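Local coordinates for mitogen-activated protein kinase, putative (Map kinase-like protein) (Leishmania major, PDB 3PG1) that probably binds ATP and phosphorylates serine and threonine residues of other proteins as a MAP kinase-like enzyme, at residues L145-V155 / D328-F337. Numbering follows the deposited sequence.
Sequences LGLHVLHEAGV and DLTEGLSERF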
ATOM      1  N   LEU A 145     -10.330   5.453  -5.128  1.00 21.47           N
ATOM      2  CA  LEU A 145     -11.198   5.638  -3.940  1.00 22.80           C
ATOM      3  C   LEU A 145     -10.446   5.163  -2.682  1.00 24.71           C
ATOM      4  O   LEU A 145     -10.501   5.832  -1.671  1.00 24.17           O
ATOM      5  CB  LEU A 145     -12.528   4.873  -4.077  1.00 23.55           C
ATOM      6  CG  LEU A 145     -13.592   5.540  -4.950  1.00 28.23           C
ATOM      7  CD1 LEU A 145     -14.823   4.635  -5.080  1.00 26.69           C
ATOM      8  CD2 LEU A 145     -14.009   6.951  -4.396  1.00 30.85           C
ATOM      9  N   GLY A 146      -9.707   4.051  -2.767  1.00 24.64           N
ATOM     10  CA  GLY A 146      -8.942   3.608  -1.604  1.00 25.31           C
ATOM     11  C   GLY A 146      -7.878   4.650  -1.256  1.00 27.96           C
ATOM     12  O   GLY A 146      -7.728   4.997  -0.094  1.00 26.68           O
ATOM     13  N   LEU A 147      -7.172   5.207  -2.263  1.00 24.33           N
ATOM     14  CA  LEU A 147      -6.188   6.285  -1.996  1.00 21.83           C
ATOM     15  C   LEU A 147      -6.868   7.528  -1.434  1.00 23.93           C
ATOM     16  O   LEU A 147      -6.388   8.093  -0.456  1.00 22.28           O
ATOM     17  CB  LEU A 147      -5.452   6.640  -3.269  1.00 22.19           C
ATOM     18  CG  LEU A 147      -4.468   5.612  -3.836  1.00 24.84           C
ATOM     19  CD1 LEU A 147      -3.851   6.161  -5.139  1.00 24.78           C
ATOM     20  CD2 LEU A 147      -3.395   5.260  -2.807  1.00 23.72           C
ATOM     21  N   HIS A 148      -8.039   7.914  -2.000  1.00 22.47           N
ATOM     22  CA  HIS A 148      -8.784   9.085  -1.526  1.00 22.73           C
ATOM     23  C   HIS A 148      -9.088   8.914  -0.017  1.00 25.86           C
ATOM     24  O   HIS A 148      -8.920   9.849   0.734  1.00 24.69           O
ATOM     25  CB  HIS A 148     -10.123   9.243  -2.304  1.00 23.53           C
ATOM     26  CG  HIS A 148     -10.853  10.521  -1.936  1.00 26.52           C
ATOM     27  ND1 HIS A 148     -10.374  11.767  -2.335  1.00 25.94           N
ATOM     28  CD2 HIS A 148     -12.033  10.692  -1.278  1.00 27.50           C
ATOM     29  CE1 HIS A 148     -11.219  12.659  -1.813  1.00 25.25           C
ATOM     30  NE2 HIS A 148     -12.259  12.052  -1.228  1.00 27.34           N
ATOM     31  N   VAL A 149      -9.549   7.725   0.396  1.00 24.87           N
ATOM     32  CA  VAL A 149      -9.906   7.422   1.785  1.00 25.26           C
ATOM     33  C   VAL A 149      -8.644   7.552   2.676  1.00 25.41           C
ATOM     34  O   VAL A 149      -8.695   8.200   3.728  1.00 23.46           O
ATOM     35  CB  VAL A 149     -10.632   6.033   1.919  1.00 30.10           C
ATOM     36  CG1 VAL A 149     -10.896   5.683   3.400  1.00 30.87           C
ATOM     37  CG2 VAL A 149     -11.951   6.058   1.141  1.00 29.80           C
ATOM     38  N   LEU A 150      -7.531   6.971   2.247  1.00 23.02           N
ATOM     39  CA  LEU A 150      -6.303   7.105   3.022  1.00 24.50           C
ATOM     40  C   LEU A 150      -5.915   8.600   3.140  1.00 26.16           C
ATOM     41  O   LEU A 150      -5.753   9.105   4.244  1.00 28.22           O
ATOM     42  CB  LEU A 150      -5.150   6.340   2.326  1.00 24.39           C
ATOM     43  CG  LEU A 150      -5.242   4.806   2.268  1.00 29.24           C
ATOM     44  CD1 LEU A 150      -4.051   4.246   1.454  1.00 28.34           C
ATOM     45  CD2 LEU A 150      -5.310   4.173   3.674  1.00 28.20           C
ATOM     46  N   HIS A 151      -5.905   9.317   2.012  1.00 23.37           N
ATOM     47  CA  HIS A 151      -5.491  10.739   1.948  1.00 22.36           C
ATOM     48  C   HIS A 151      -6.389  11.638   2.772  1.00 26.21           C
ATOM     49  O   HIS A 151      -5.871  12.555   3.436  1.00 25.93           O
ATOM     50  CB  HIS A 151      -5.422  11.215   0.496  1.00 22.54           C
ATOM     51  CG  HIS A 151      -4.361  10.527  -0.324  1.00 24.39           C
ATOM     52  ND1 HIS A 151      -4.282  10.717  -1.696  1.00 24.18           N
ATOM     53  CD2 HIS A 151      -3.400   9.640   0.059  1.00 24.92           C
ATOM     54  CE1 HIS A 151      -3.282   9.939  -2.104  1.00 23.84           C
ATOM     55  NE2 HIS A 151      -2.762   9.234  -1.083  1.00 23.94           N
ATOM     56  N   GLU A 152      -7.706  11.324   2.815  1.00 24.13           N
ATOM     57  CA  GLU A 152      -8.659  12.117   3.618  1.00 25.30           C
ATOM     58  C   GLU A 152      -8.355  11.970   5.124  1.00 30.90           C
ATOM     59  O   GLU A 152      -8.629  12.894   5.892  1.00 31.64           O
ATOM     60  CB  GLU A 152     -10.133  11.785   3.269  1.00 26.83           C
ATOM     61  CG  GLU A 152     -10.546  12.264   1.873  1.00 35.05           C
ATOM     62  CD  GLU A 152     -10.497  13.769   1.719  1.00 40.62           C
ATOM     63  OE1 GLU A 152     -11.262  14.430   2.446  1.00 40.14           O
ATOM     64  OE2 GLU A 152      -9.590  14.297   1.041  1.00 34.97           O
ATOM     65  N   ALA A 153      -7.735  10.853   5.531  1.00 25.81           N
ATOM     66  CA  ALA A 153      -7.317  10.656   6.925  1.00 27.28           C
ATOM     67  C   ALA A 153      -5.837  11.108   7.179  1.00 31.42           C
ATOM     68  O   ALA A 153      -5.323  10.868   8.269  1.00 32.67           O
ATOM     69  CB  ALA A 153      -7.471   9.191   7.309  1.00 29.26           C
ATOM     70  N   GLY A 154      -5.198  11.770   6.209  1.00 30.13           N
ATOM     71  CA  GLY A 154      -3.804  12.221   6.322  1.00 30.53           C
ATOM     72  C   GLY A 154      -2.774  11.107   6.169  1.00 34.96           C
ATOM     73  O   GLY A 154      -1.620  11.258   6.570  1.00 36.70           O
ATOM     74  N   VAL A 155      -3.175   9.967   5.601  1.00 28.05           N
ATOM     75  CA  VAL A 155      -2.269   8.838   5.454  1.00 27.26           C
ATOM     76  C   VAL A 155      -1.782   8.750   4.032  1.00 29.79           C
ATOM     77  O   VAL A 155      -2.576   8.795   3.087  1.00 29.77           O
ATOM     78  CB  VAL A 155      -2.974   7.540   5.972  1.00 30.83           C
ATOM     79  CG1 VAL A 155      -2.135   6.269   5.702  1.00 31.41           C
ATOM     80  CG2 VAL A 155      -3.274   7.682   7.456  1.00 31.74           C
ATOM     81  N   ASP A 328     -19.277   8.724  -3.259  1.00 26.21           N
ATOM     82  CA  ASP A 328     -18.051   7.919  -3.067  1.00 24.90           C
ATOM     83  C   ASP A 328     -16.914   8.756  -2.460  1.00 27.57           C
ATOM     84  O   ASP A 328     -16.026   8.208  -1.800  1.00 27.44           O
ATOM     85  CB  ASP A 328     -17.617   7.276  -4.391  1.00 24.23           C
ATOM     86  CG  ASP A 328     -18.577   6.179  -4.839  1.00 29.76           C
ATOM     87  OD1 ASP A 328     -19.075   5.409  -3.953  1.00 32.35           O
ATOM     88  OD2 ASP A 328     -18.850   6.091  -6.053  1.00 29.51           O
ATOM     89  N   LEU A 329     -16.974  10.075  -2.631  1.00 23.88           N
ATOM     90  CA  LEU A 329     -15.950  10.964  -2.051  1.00 24.28           C
ATOM     91  C   LEU A 329     -16.071  11.157  -0.529  1.00 29.31           C
ATOM     92  O   LEU A 329     -15.105  11.585   0.108  1.00 28.18           O
ATOM     93  CB  LEU A 329     -15.930  12.352  -2.764  1.00 24.30           C
ATOM     94  CG  LEU A 329     -15.700  12.341  -4.296  1.00 28.96           C
ATOM     95  CD1 LEU A 329     -15.925  13.729  -4.879  1.00 30.44           C
ATOM     96  CD2 LEU A 329     -14.263  11.842  -4.658  1.00 26.75           C
ATOM     97  N   THR A 330     -17.254  10.887   0.045  1.00 27.63           N
ATOM     98  CA  THR A 330     -17.497  11.169   1.473  1.00 29.31           C
ATOM     99  C   THR A 330     -17.977   9.971   2.288  1.00 34.11           C
ATOM    100  O   THR A 330     -17.882  10.007   3.513  1.00 36.34           O
ATOM    101  CB  THR A 330     -18.523  12.301   1.617  1.00 37.60           C
ATOM    102  OG1 THR A 330     -19.682  11.902   0.920  1.00 36.51           O
ATOM    103  CG2 THR A 330     -18.006  13.667   1.085  1.00 40.11           C
ATOM    104  N   GLU A 331     -18.472   8.929   1.645  1.00 29.02           N
ATOM    105  CA  GLU A 331     -18.986   7.766   2.416  1.00 30.70           C
ATOM    106  C   GLU A 331     -17.896   6.882   2.953  1.00 31.14           C
ATOM    107  O   GLU A 331     -16.958   6.569   2.225  1.00 31.25           O
ATOM    108  CB  GLU A 331     -19.973   6.922   1.585  1.00 32.39           C
ATOM    109  CG  GLU A 331     -21.376   7.474   1.542  1.00 45.26           C
ATOM    110  CD  GLU A 331     -22.045   7.579   2.901  1.00 63.12           C
ATOM    111  OE1 GLU A 331     -22.282   8.721   3.338  1.00 50.41           O
ATOM    112  OE2 GLU A 331     -22.277   6.536   3.554  1.00 65.85           O
ATOM    113  N   GLY A 332     -18.033   6.485   4.218  1.00 31.76           N
ATOM    114  CA  GLY A 332     -17.084   5.595   4.892  1.00 31.66           C
ATOM    115  C   GLY A 332     -15.714   6.184   5.155  1.00 35.70           C
ATOM    116  O   GLY A 332     -14.719   5.458   5.285  1.00 36.27           O
ATOM    117  N   LEU A 333     -15.619   7.500   5.162  1.00 30.89           N
ATOM    118  CA  LEU A 333     -14.302   8.098   5.440  1.00 30.95           C
ATOM    119  C   LEU A 333     -14.023   7.986   6.921  1.00 33.88           C
ATOM    120  O   LEU A 333     -14.944   7.980   7.712  1.00 32.52           O
ATOM    121  CB  LEU A 333     -14.279   9.590   5.077  1.00 30.26           C
ATOM    122  CG  LEU A 333     -14.383   9.957   3.604  1.00 34.40           C
ATOM    123  CD1 LEU A 333     -14.258  11.468   3.424  1.00 33.74           C
ATOM    124  CD2 LEU A 333     -13.323   9.263   2.782  1.00 32.18           C
ATOM    125  N   SER A 334     -12.758   7.976   7.280  1.00 30.94           N
ATOM    126  CA  SER A 334     -12.290   8.037   8.648  1.00 31.85           C
ATOM    127  C   SER A 334     -11.750   9.459   8.860  1.00 38.68           C
ATOM    128  O   SER A 334     -11.317  10.134   7.908  1.00 36.95           O
ATOM    129  CB  SER A 334     -11.119   7.076   8.835  1.00 31.31           C
ATOM    130  OG  SER A 334     -11.648   5.776   9.009  1.00 37.01           O
ATOM    131  N   GLU A 335     -11.735   9.871  10.123  1.00 38.87           N
ATOM    132  CA  GLU A 335     -11.174  11.148  10.587  0.50 38.66           C
ATOM    133  C   GLU A 335      -9.649  11.075  10.450  1.00 42.57           C
ATOM    134  O   GLU A 335      -9.098  10.009  10.191  1.00 36.08           O
ATOM    135  CB  GLU A 335     -11.540  11.379  12.074  0.50 41.64           C
ATOM    136  CG  GLU A 335     -13.028  11.414  12.396  0.50 50.90           C
ATOM    137  CD  GLU A 335     -13.417  11.386  13.864  0.50 71.77           C
ATOM    138  OE1 GLU A 335     -12.652  10.829  14.685  0.50 72.87           O
ATOM    139  OE2 GLU A 335     -14.524  11.875  14.187  0.50 68.42           O
ATOM    140  N   ARG A 336      -8.946  12.205  10.641  1.00 33.45           N
ATOM    141  CA  ARG A 336      -7.502  12.238  10.586  1.00 33.76           C
ATOM    142  C   ARG A 336      -6.854  11.259  11.551  1.00 38.97           C
ATOM    143  O   ARG A 336      -7.234  11.187  12.720  1.00 39.96           O
ATOM    144  CB  ARG A 336      -7.034  13.697  10.752  1.00 38.51           C
ATOM    145  CG  ARG A 336      -5.535  13.925  10.811  1.00 43.09           C
ATOM    146  CD  ARG A 336      -5.250  15.401  10.692  1.00 50.20           C
ATOM    147  NE  ARG A 336      -5.457  15.867   9.313  1.00 63.91           N
ATOM    148  CZ  ARG A 336      -4.532  15.814   8.356  1.00 76.34           C
ATOM    149  NH1 ARG A 336      -3.325  15.321   8.612  1.00 59.00           N
ATOM    150  NH2 ARG A 336      -4.811  16.236   7.135  1.00 70.37           N
ATOM    151  N   PHE A 337      -5.913  10.444  11.029  1.00 34.42           N
ATOM    152  CA  PHE A 337      -5.163   9.497  11.848  1.00 35.99           C
ATOM    153  C   PHE A 337      -4.098  10.282  12.648  1.00 45.16           C
ATOM    154  O   PHE A 337      -3.436  11.177  12.109  1.00 42.41           O
ATOM    155  CB  PHE A 337      -4.501   8.395  10.985  1.00 36.25           C
ATOM    156  CG  PHE A 337      -3.651   7.427  11.778  1.00 38.06           C
ATOM    157  CD1 PHE A 337      -4.240   6.433  12.560  1.00 38.59           C
ATOM    158  CD2 PHE A 337      -2.258   7.526  11.769  1.00 39.08           C
ATOM    159  CE1 PHE A 337      -3.455   5.551  13.303  1.00 40.33           C
ATOM    160  CE2 PHE A 337      -1.474   6.631  12.502  1.00 40.97           C
ATOM    161  CZ  PHE A 337      -2.078   5.671  13.291  1.00 39.47           C
TER
HETATM  162  O   HOH W   1     -10.713   8.832   5.472  1.00 30.21           O
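Leu145 faces Asp328 with CA atoms 7.3 Å apart, and Ala153 faces Arg336 with 4.0 Å between theirs, as the irregular segment Asp328 to Phe337 runs alongside the other in the same direction and closes on it. Leu145 to Glu152 are the last turns of helix 133-152; Ala153 to Val155 leave it. A Schellman motif with Gly154 at C-prime ends the helix (Val155 N to Leu150 O, Gly154 N to His151 O); Ala153 O accepts a nearly straight hydrogen bond from Phe337 N (2.9 Å, 171°). Arg336 CA-H leans on the same oxygen. Midway, a water bridges the backbones, donating to Val149 O and accepting from Ser334 N, while a type II turn from Thr330 to Leu333 leads the loop past the helix. At the start, both methyls of Leu145 rest on Asp328 CB, with CD2 3.6 Å away. With CG anti to the backbone N (chi1 -174°), the His148 ring swings out toward the loop, where Leu329 CD2 lies over one face (CH-pi) and Glu152 CG over the other, both offset toward the rim; in its plane NE2 gives Leu329 O a weak, bent hydrogen bond (3.2 Å). The ND1 bond to Thr311 OG1, with the weak one from NE2, probably limits rotation of the ring. Leu333 sends CD2 to Val149 CG2 (3.9 Å) and CD1 to Glu152 CB and CG. Beyond the helix, one face of the Arg336 guanidinium lies over Gly154 CA, and Val155 CG2 meets Phe337 CB. The contact straps a C-terminal extension, as in other MAP kinases, along helix 133-152. Helix 311-315 packs on Leu145 and Leu329 at one end; at the other, backbone O of His85 is hydrogen-bonded to Ser334 OG, its NE2 to Glu335 O, and its ring packs edge-to-face against Phe337, tying the extension to N-lobe helix 70-85.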